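Local coordinates for CELL WALL surface anchor family protein (Streptococcus pneumoniae, PDB 2X9Z), which forms the repeating backbone subunit of the pneumococcal pilus, a cell-wall-anchored surface fibre, and probably contributes to cell adhesion through it, at residues A[131-136]-A[146-151]; A[156-161]-A[203-208]; A[181-186]-A[215-220]. The protein carries 1 engineered substitution. All coordinates share one frame; numbering follows the deposited sequence.

Contact 1 (A[131-136]-A[146-151])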
loop_
_atom_site.group_PDB
_atom_site.type_symbol
_atom_site.label_atom_id
_atom_site.label_comp_id
_atom_site.label_asym_id
_atom_site.label_seq_id
_atom_site.Cartn_x
_atom_site.Cartn_y
_atom_site.Cartn_z
ATOM N N SER A 131 9.924 -5.335 4.750
ATOM C CA SER A 131 9.561 -4.197 3.932
ATOM C C SER A 131 8.123 -3.760 4.178
ATOM O O SER A 131 7.419 -4.292 5.028
ATOM C CB SER A 131 9.739 -4.552 2.458
ATOM O OG SER A 131 9.803 -3.393 1.653
ATOM N N ASN A 132 7.683 -2.786 3.406
ATOM C CA ASN A 132 6.316 -2.331 3.516
ATOM C C ASN A 132 5.803 -1.987 2.133
ATOM O O ASN A 132 6.577 -1.938 1.182
ATOM C CB ASN A 132 6.259 -1.131 4.441
ATOM C CG ASN A 132 6.926 0.076 3.860
ATOM O OD1 ASN A 132 8.133 0.165 3.654
ATOM N N ASP A 133 4.497 -1.781 2.011
ATOM C CA ASP A 133 3.891 -1.453 0.724
ATOM C C ASP A 133 2.826 -0.384 0.920
ATOM O O ASP A 133 1.997 -0.488 1.819
ATOM C CB ASP A 133 3.317 -2.693 0.014
ATOM C CG ASP A 133 2.150 -3.338 0.760
ATOM O OD1 ASP A 133 2.376 -3.966 1.821
ATOM O OD2 ASP A 133 1.001 -3.248 0.263
ATOM N N VAL A 134 2.875 0.645 0.082
ATOM C CA VAL A 134 1.978 1.786 0.184
ATOM C C VAL A 134 1.293 2.023 -1.144
ATOM O O VAL A 134 1.869 1.773 -2.215
ATOM C CB VAL A 134 2.760 3.064 0.544
ATOM C CG1 VAL A 134 1.939 4.320 0.237
ATOM C CG2 VAL A 134 3.168 3.037 1.990
ATOM N N THR A 135 0.057 2.497 -1.076
ATOM C CA THR A 135 -0.593 3.068 -2.242
ATOM C C THR A 135 -1.123 4.440 -1.912
ATOM O O THR A 135 -1.519 4.717 -0.771
ATOM C CB THR A 135 -1.787 2.224 -2.781
ATOM O OG1 THR A 135 -2.770 2.019 -1.749
ATOM C CG2 THR A 135 -1.319 0.893 -3.333
ATOM N N PHE A 136 -1.120 5.300 -2.923
ATOM C CA PHE A 136 -1.892 6.532 -2.895
ATOM C C PHE A 136 -3.065 6.318 -3.836
ATOM O O PHE A 136 -2.882 6.184 -5.052
ATOM C CB PHE A 136 -1.056 7.737 -3.328
ATOM C CG PHE A 136 -1.804 9.042 -3.301
ATOM C CD1 PHE A 136 -2.425 9.478 -2.136
ATOM C CD2 PHE A 136 -1.889 9.835 -4.438
ATOM C CE1 PHE A 136 -3.114 10.678 -2.102
ATOM C CE2 PHE A 136 -2.576 11.042 -4.407
ATOM C CZ PHE A 136 -3.186 11.460 -3.239
ATOM N N ASN A 146 -7.001 0.554 -1.981
ATOM C CA ASN A 146 -6.037 0.582 -0.885
ATOM C C ASN A 146 -4.869 -0.352 -1.220
ATOM O O ASN A 146 -4.756 -0.823 -2.353
ATOM C CB ASN A 146 -6.712 0.214 0.436
ATOM C CG ASN A 146 -7.474 -1.072 0.340
ATOM O OD1 ASN A 146 -6.959 -2.055 -0.176
ATOM N ND2 ASN A 146 -8.718 -1.074 0.808
ATOM N N THR A 147 -3.990 -0.621 -0.258
ATOM C CA THR A 147 -2.741 -1.311 -0.566
ATOM C C THR A 147 -2.845 -2.812 -0.266
ATOM O O THR A 147 -3.616 -3.227 0.595
ATOM C CB THR A 147 -1.553 -0.654 0.183
ATOM O OG1 THR A 147 -0.324 -0.960 -0.486
ATOM C CG2 THR A 147 -1.487 -1.094 1.652
ATOM N N PRO A 148 -2.067 -3.648 -0.981
ATOM C CA PRO A 148 -2.092 -5.087 -0.664
ATOM C C PRO A 148 -1.748 -5.408 0.802
ATOM O O PRO A 148 -0.917 -4.732 1.420
ATOM C CB PRO A 148 -1.035 -5.673 -1.618
ATOM C CG PRO A 148 -1.100 -4.757 -2.796
ATOM C CD PRO A 148 -1.305 -3.375 -2.213
ATOM N N LYS A 149 -2.402 -6.431 1.346
ATOM C CA LYS A 149 -2.072 -6.959 2.668
ATOM C C LYS A 149 -1.277 -8.254 2.465
ATOM O O LYS A 149 -1.806 -9.224 1.917
ATOM C CB LYS A 149 -3.343 -7.268 3.470
ATOM C CG LYS A 149 -4.077 -6.053 4.057
ATOM C CD LYS A 149 -4.789 -5.230 2.977
ATOM C CE LYS A 149 -5.336 -3.909 3.505
ATOM N NZ LYS A 149 -5.890 -3.105 2.368
ATOM N N PRO A 150 -0.001 -8.277 2.891
ATOM C CA PRO A 150 0.788 -9.498 2.680
ATOM C C PRO A 150 0.249 -10.688 3.468
ATOM O O PRO A 150 -0.351 -10.517 4.532
ATOM C CB PRO A 150 2.181 -9.116 3.191
ATOM C CG PRO A 150 2.215 -7.637 3.174
ATOM C CD PRO A 150 0.810 -7.181 3.439
ATOM N N ASN A 151 0.452 -11.891 2.939
ATOM C CA ASN A 151 0.028 -13.112 3.620
ATOM C C ASN A 151 0.959 -14.264 3.300
ATOM O O ASN A 151 1.590 -14.292 2.243
ATOM C CB ASN A 151 -1.402 -13.487 3.221
ATOM C CG ASN A 151 -2.086 -14.419 4.226
ATOM O OD1 ASN A 151 -1.560 -14.696 5.309
ATOM N ND2 ASN A 151 -3.276 -14.902 3.864
HETATM O O HOH W 1 1.212 -1.050 -2.939
#

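Contact 2 (A[156-161]-A[203-208])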
loop_
_atom_site.group_PDB
_atom_site.type_symbol
_atom_site.label_atom_id
_atom_site.label_comp_id
_atom_site.label_asym_id
_atom_site.label_seq_id
_atom_site.Cartn_x
_atom_site.Cartn_y
_atom_site.Cartn_z
ATOM N N ASN A 156 0.364 -26.142 3.099
ATOM C CA ASN A 156 0.653 -26.924 1.901
ATOM C C ASN A 156 1.342 -26.117 0.808
ATOM O O ASN A 156 1.646 -26.645 -0.258
ATOM C CB ASN A 156 -0.617 -27.561 1.339
ATOM C CG ASN A 156 -1.384 -28.346 2.378
ATOM O OD1 ASN A 156 -2.518 -28.003 2.712
ATOM N ND2 ASN A 156 -0.776 -29.408 2.893
ATOM N N GLY A 157 1.581 -24.837 1.066
ATOM C CA GLY A 157 2.248 -23.986 0.099
ATOM C C GLY A 157 1.296 -23.388 -0.918
ATOM O O GLY A 157 1.725 -22.870 -1.949
ATOM N N ASP A 158 -0.000 -23.454 -0.627
ATOM C CA ASP A 158 -1.017 -22.893 -1.513
ATOM C C ASP A 158 -1.458 -21.506 -1.063
ATOM O O ASP A 158 -1.599 -21.239 0.135
ATOM C CB ASP A 158 -2.232 -23.823 -1.594
ATOM C CG ASP A 158 -1.928 -25.123 -2.321
ATOM O OD1 ASP A 158 -1.160 -25.096 -3.304
ATOM O OD2 ASP A 158 -2.465 -26.174 -1.911
ATOM N N LEU A 159 -1.680 -20.628 -2.036
ATOM C CA LEU A 159 -2.203 -19.296 -1.755
ATOM C C LEU A 159 -3.278 -18.941 -2.781
ATOM O O LEU A 159 -3.002 -18.873 -3.982
ATOM C CB LEU A 159 -1.085 -18.253 -1.765
ATOM C CG LEU A 159 -1.414 -16.796 -1.414
ATOM C CD1 LEU A 159 -2.149 -16.669 -0.075
ATOM C CD2 LEU A 159 -0.140 -15.973 -1.410
ATOM N N THR A 160 -4.499 -18.745 -2.296
ATOM C CA THR A 160 -5.659 -18.524 -3.153
ATOM C C THR A 160 -6.156 -17.082 -3.107
ATOM O O THR A 160 -6.370 -16.508 -2.036
ATOM C CB THR A 160 -6.817 -19.466 -2.770
ATOM O OG1 THR A 160 -6.390 -20.824 -2.919
ATOM C CG2 THR A 160 -8.035 -19.221 -3.655
ATOM N N LEU A 161 -6.339 -16.514 -4.292
ATOM C CA LEU A 161 -6.923 -15.195 -4.464
ATOM C C LEU A 161 -8.407 -15.336 -4.813
ATOM O O LEU A 161 -8.763 -16.105 -5.713
ATOM C CB LEU A 161 -6.184 -14.486 -5.596
ATOM C CG LEU A 161 -6.713 -13.149 -6.096
ATOM C CD1 LEU A 161 -6.579 -12.104 -5.030
ATOM C CD2 LEU A 161 -5.949 -12.735 -7.340
ATOM N N THR A 203 -11.842 -17.206 -8.413
ATOM C CA THR A 203 -10.705 -17.633 -7.605
ATOM C C THR A 203 -9.577 -18.149 -8.471
ATOM O O THR A 203 -9.803 -18.694 -9.550
ATOM C CB THR A 203 -11.073 -18.747 -6.603
ATOM O OG1 THR A 203 -11.416 -19.947 -7.310
ATOM C CG2 THR A 203 -12.222 -18.328 -5.711
ATOM N N VAL A 204 -8.358 -17.982 -7.972
ATOM C CA VAL A 204 -7.184 -18.560 -8.599
ATOM C C VAL A 204 -6.159 -18.891 -7.512
ATOM O O VAL A 204 -5.995 -18.132 -6.553
ATOM C CB VAL A 204 -6.604 -17.619 -9.673
ATOM C CG1 VAL A 204 -6.143 -16.300 -9.059
ATOM C CG2 VAL A 204 -5.478 -18.300 -10.441
ATOM N N THR A 205 -5.487 -20.030 -7.654
ATOM C CA THR A 205 -4.564 -20.511 -6.634
ATOM C C THR A 205 -3.158 -20.679 -7.189
ATOM O O THR A 205 -2.972 -21.192 -8.296
ATOM C CB THR A 205 -5.034 -21.857 -6.039
ATOM O OG1 THR A 205 -6.341 -21.699 -5.477
ATOM C CG2 THR A 205 -4.068 -22.342 -4.960
ATOM N N VAL A 206 -2.177 -20.230 -6.418
ATOM C CA VAL A 206 -0.779 -20.487 -6.721
ATOM C C VAL A 206 -0.265 -21.577 -5.783
ATOM O O VAL A 206 -0.508 -21.533 -4.579
ATOM C CB VAL A 206 0.073 -19.216 -6.574
ATOM C CG1 VAL A 206 1.540 -19.527 -6.835
ATOM C CG2 VAL A 206 -0.427 -18.129 -7.520
ATOM N N ASN A 207 0.422 -22.567 -6.342
ATOM C CA ASN A 207 0.914 -23.680 -5.544
ATOM C C ASN A 207 2.431 -23.617 -5.389
ATOM O O ASN A 207 3.098 -22.849 -6.081
ATOM C CB ASN A 207 0.516 -25.014 -6.187
ATOM C CG ASN A 207 -0.875 -24.981 -6.805
ATOM O OD1 ASN A 207 -1.022 -25.018 -8.029
ATOM N ND2 ASN A 207 -1.902 -24.931 -5.964
ATOM N N GLY A 208 2.969 -24.414 -4.468
ATOM C CA GLY A 208 4.404 -24.608 -4.366
ATOM C C GLY A 208 5.185 -23.454 -3.767
ATOM O O GLY A 208 6.379 -23.302 -4.038
HETATM O O HOH W 2 0.869 -26.477 -2.727
#

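Contact 3 (A[181-186]-A[215-220])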
loop_
_atom_site.group_PDB
_atom_site.type_symbol
_atom_site.label_atom_id
_atom_site.label_comp_id
_atom_site.label_asym_id
_atom_site.label_seq_id
_atom_site.Cartn_x
_atom_site.Cartn_y
_atom_site.Cartn_z
ATOM N N PHE A 181 -2.730 -10.485 -11.956
ATOM C CA PHE A 181 -2.061 -10.135 -10.708
ATOM C C PHE A 181 -0.636 -10.647 -10.720
ATOM O O PHE A 181 -0.374 -11.757 -11.165
ATOM C CB PHE A 181 -2.763 -10.765 -9.499
ATOM C CG PHE A 181 -4.188 -10.336 -9.334
ATOM C CD1 PHE A 181 -5.192 -10.901 -10.108
ATOM C CD2 PHE A 181 -4.534 -9.375 -8.391
ATOM C CE1 PHE A 181 -6.515 -10.507 -9.947
ATOM C CE2 PHE A 181 -5.854 -8.977 -8.228
ATOM C CZ PHE A 181 -6.839 -9.541 -9.010
ATOM N N ASP A 182 0.279 -9.839 -10.209
ATOM C CA ASP A 182 1.625 -10.313 -9.960
ATOM C C ASP A 182 1.733 -10.718 -8.500
ATOM O O ASP A 182 1.453 -9.920 -7.598
ATOM C CB ASP A 182 2.631 -9.226 -10.308
ATOM C CG ASP A 182 2.675 -8.948 -11.796
ATOM O OD1 ASP A 182 2.950 -9.893 -12.567
ATOM O OD2 ASP A 182 2.423 -7.797 -12.198
ATOM N N LEU A 183 2.088 -11.975 -8.266
ATOM C CA LEU A 183 2.383 -12.423 -6.917
ATOM C C LEU A 183 3.839 -12.065 -6.626
ATOM O O LEU A 183 4.753 -12.556 -7.285
ATOM C CB LEU A 183 2.136 -13.925 -6.767
ATOM C CG LEU A 183 2.269 -14.454 -5.335
ATOM C CD1 LEU A 183 1.173 -13.903 -4.435
ATOM C CD2 LEU A 183 2.272 -15.978 -5.306
ATOM N N VAL A 184 4.034 -11.188 -5.648
ATOM C CA VAL A 184 5.340 -10.622 -5.340
ATOM C C VAL A 184 5.752 -11.060 -3.942
ATOM O O VAL A 184 4.928 -11.093 -3.030
ATOM C CB VAL A 184 5.261 -9.074 -5.379
ATOM C CG1 VAL A 184 6.626 -8.443 -5.136
ATOM C CG2 VAL A 184 4.662 -8.599 -6.709
ATOM N N ASN A 185 7.022 -11.409 -3.778
ATOM C CA ASN A 185 7.576 -11.631 -2.451
ATOM C C ASN A 185 7.512 -10.296 -1.716
ATOM O O ASN A 185 8.142 -9.336 -2.147
ATOM C CB ASN A 185 9.023 -12.124 -2.568
ATOM C CG ASN A 185 9.678 -12.369 -1.219
ATOM O OD1 ASN A 185 9.489 -11.614 -0.271
ATOM N ND2 ASN A 185 10.474 -13.422 -1.139
ATOM N N ALA A 186 6.735 -10.221 -0.635
ATOM C CA ALA A 186 6.469 -8.942 0.025
ATOM C C ALA A 186 7.699 -8.414 0.748
ATOM O O ALA A 186 7.803 -7.223 1.026
ATOM C CB ALA A 186 5.298 -9.069 0.987
ATOM N N TYR A 215 3.742 -13.078 0.898
ATOM C CA TYR A 215 3.583 -12.652 -0.483
ATOM C C TYR A 215 2.416 -11.684 -0.595
ATOM O O TYR A 215 1.617 -11.544 0.328
ATOM C CB TYR A 215 3.283 -13.846 -1.391
ATOM C CG TYR A 215 4.314 -14.951 -1.380
ATOM C CD1 TYR A 215 5.328 -14.989 -2.327
ATOM C CD2 TYR A 215 4.251 -15.974 -0.444
ATOM C CE1 TYR A 215 6.268 -16.008 -2.327
ATOM C CE2 TYR A 215 5.182 -16.997 -0.436
ATOM C CZ TYR A 215 6.188 -17.011 -1.383
ATOM O OH TYR A 215 7.112 -18.028 -1.383
ATOM N N LYS A 216 2.315 -11.025 -1.740
ATOM C CA LYS A 216 1.189 -10.137 -1.999
ATOM C C LYS A 216 0.784 -10.280 -3.460
ATOM O O LYS A 216 1.647 -10.369 -4.332
ATOM C CB LYS A 216 1.562 -8.683 -1.681
ATOM C CG LYS A 216 2.800 -8.165 -2.416
ATOM C CD LYS A 216 3.211 -6.752 -1.969
ATOM C CE LYS A 216 4.400 -6.244 -2.784
ATOM N NZ LYS A 216 4.923 -4.933 -2.308
ATOM N N PHE A 217 -0.523 -10.320 -3.729
ATOM C CA PHE A 217 -1.016 -10.218 -5.100
ATOM C C PHE A 217 -1.189 -8.736 -5.408
ATOM O O PHE A 217 -1.988 -8.052 -4.751
ATOM C CB PHE A 217 -2.375 -10.906 -5.287
ATOM C CG PHE A 217 -2.324 -12.408 -5.281
ATOM C CD1 PHE A 217 -1.899 -13.117 -6.399
ATOM C CD2 PHE A 217 -2.753 -13.118 -4.171
ATOM C CE1 PHE A 217 -1.879 -14.506 -6.396
ATOM C CE2 PHE A 217 -2.740 -14.500 -4.161
ATOM C CZ PHE A 217 -2.298 -15.197 -5.272
ATOM N N VAL A 218 -0.464 -8.236 -6.404
ATOM C CA VAL A 218 -0.607 -6.844 -6.811
ATOM C C VAL A 218 -1.390 -6.807 -8.123
ATOM O O VAL A 218 -0.928 -7.309 -9.147
ATOM C CB VAL A 218 0.771 -6.153 -6.984
ATOM C CG1 VAL A 218 0.593 -4.673 -7.251
ATOM C CG2 VAL A 218 1.660 -6.382 -5.755
ATOM N N GLU A 219 -2.588 -6.237 -8.081
ATOM C CA GLU A 219 -3.427 -6.167 -9.269
ATOM C C GLU A 219 -2.808 -5.240 -10.312
ATOM O O GLU A 219 -2.488 -4.085 -10.016
ATOM C CB GLU A 219 -4.816 -5.662 -8.887
ATOM C CG GLU A 219 -5.826 -5.676 -10.017
ATOM C CD GLU A 219 -7.219 -5.353 -9.527
ATOM O OE1 GLU A 219 -7.745 -6.120 -8.691
ATOM O OE2 GLU A 219 -7.793 -4.336 -9.969
ATOM N N ARG A 220 -2.605 -5.746 -11.524
ATOM C CA ARG A 220 -2.281 -4.846 -12.618
ATOM C C ARG A 220 -3.501 -3.965 -12.902
ATOM O O ARG A 220 -4.624 -4.451 -12.964
ATOM C CB ARG A 220 -1.872 -5.631 -13.857
ATOM C CG ARG A 220 -0.590 -6.457 -13.672
ATOM C CD ARG A 220 -0.129 -7.078 -14.972
ATOM N NE ARG A 220 1.030 -7.936 -14.757
ATOM C CZ ARG A 220 1.633 -8.626 -15.714
ATOM N NH1 ARG A 220 1.184 -8.558 -16.959
ATOM N NH2 ARG A 220 2.684 -9.382 -15.423
HETATM O O HOH W 3 1.280 -5.927 -10.604
HETATM O O HOH W 4 7.837 -6.373 -2.186
HETATM O O HOH W 5 6.035 -5.122 0.305
#

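Contact 1 (A[131-136]-A[146-151])
Asp133 carries the meeting between strand residues 131-136 and the extended, irregular segment 146-151, which runs roughly antiparallel to it without pairing as a strand. Its CG sits in the crowded position between the backbone N and the carbonyl carbon (chi1 65°). CB starts out 4.1 Å from Thr147 OG1, and CG then climbs to 3.4 Å from Pro148 O. At the fork, OD1 turns toward Pro150, meeting its CG tip to tip at 3.9 Å. OD2 accepts a hydrogen bond from Thr147 OG1 at 2.7 Å, met from above the carboxylate plane (39° out of it). OD2 also lies 2.7 Å from Pro148 O. Thr147 OG1, anti to its backbone N, accepts a hydrogen bond from a water that also donates to Val134 O. Farther along, Thr135 CG2 packs 3.8 Å from Thr147 CA, while its OG1 is engaged with Asn137 ND2. Lys149 points away from the strand, and its NZ donates to Thr147 O at 2.9 Å and also bonds Tyr229 O. Strand 130-139 runs between strands 257-259 and 50-57, with Ser54 OG bonded to Thr147 N. Next to Asp133, Asn132 is joined covalently to Lys7 of strand 4-9, an intramolecular isopeptide bond of the kind known in Gram-positive pilins; on the opposite side, Lys216 of strand 215-219 touches Asp133 and Pro148.

Contact 2 (A[156-161]-A[203-208])
Strand 203-206, at one edge of a four-stranded sheet, pairs antiparallel with the start of strand 159-166. The tight part is the backbone ladder. Leu159 and Val206 form a hydrogen-bonded pair, the Val206 N to Leu159 O bond being nearly straight (172°), and Leu161 with Val204 forms the next, Leu161 N to Val204 O at 2.8 Å. CA-H...O contacts accompany the ladder, the shortest from Thr203 CA to Leu161 O at 3.1 Å. The four side chains of these pairs share one face. There Leu161 CB lies alongside Val204 CG1, 3.9 Å apart and pointing the same way. This apolar face is turned to the strands of the facing sheet, where Phe181, Leu183 and Phe217 receive the leucines and Val195 meets both valines, the two-layer packing of a Cna-B-like sandwich. The other face is polar and more open to solvent. In the non-hydrogen-bonded pair Thr160 and Thr205, both hydroxyls stand anti to their carbonyl carbons and so turn to each other, OG1 to OG1 2.7 Å. Beyond the strand ends, Asn207 ND2 donates to Asp158 OD1 at 2.8 Å, within its own amide plane but 53° above the carboxylate, the two planes being almost perpendicular. A water donates to the same OD1 (2.5 Å) and to Asn156 O. Apolar contact thus closes the inner face, whereas hydroxyl, amide, carboxylate and water tie the solvent side together, so that Asp158, gripped by amide and water, is consistent with an ionised acid.

Contact 3 (A[181-186]-A[215-220])
Phe181 opens the antiparallel pairing of strands 179-185 and 215-219, its ring side by side with the extended Glu219 chain. Glu219 CB and OE1 each come within 3.5 Å of Phe181 CE2, the carboxylate almost perpendicular to the ring. Asp182, on the opposite face, bonds through its backbone in both directions with Val218, the Val218 N to Asp182 O bond being almost straight (175°). Its carboxylate is gripped side-on by Arg220: NH2 reaches the syn lone pair of OD1 at 2.9 Å, while NE meets OD2 from above the carboxylate plane, also at 2.9 Å. Thr194 OG1 holds OD1 as well, and a water joins OD2 to Val218 O. Leu183, with CG anti to the backbone N, sets CD1 over the centre of the Phe217 ring, 3.6 Å from its centroid and 8° off the normal, a CH-pi contact; the same methyl touches Tyr215 CB. Val184 forms the second hydrogen-bonded pair, with Lys216, and its CG1 lies along the lysine chain at CE. At Asn185 the side chains diverge, and the Tyr215 ring comes up to the Asn185 backbone. Ala186 ends the segment: a water bridges its O and Lys216 NZ, NZ donating to the water at 2.8 Å. That lysine, extended beyond CG, ends in a salt bridge to Glu255. The face of Phe181, Leu183 and Phe217 is largely apolar, with Glu219 at its end; the other mixes Val184 and Val218 with the charged Asp182 and Lys216, where Arg220 would favour an ionised Asp182 and Glu255 a protonated Lys216.

How the contacts relate
From the N terminus, the chain first closes contact 1, a short excursion that brings the segment after strand 130-139 back along that strand. Only then does contact 2 open at 156-161, and contact 3 at 181-186 before contact 2 closes at 203-208; contact 3 closes last, at 215-220. Contacts 2 and 3 therefore cross, while contact 1 stands in series before both. Contacts 2 and 3 belong to facing sheets of the Cna-B-like sandwich, meeting where Leu161 CD2 packs 3.4 Å from Phe181 CD1. Contact 1 joins the sheet of strand 130-139 to this sandwich: Asn151 O probably accepts a hydrogen bond from Tyr215 N, while Asp133 packs against Lys216.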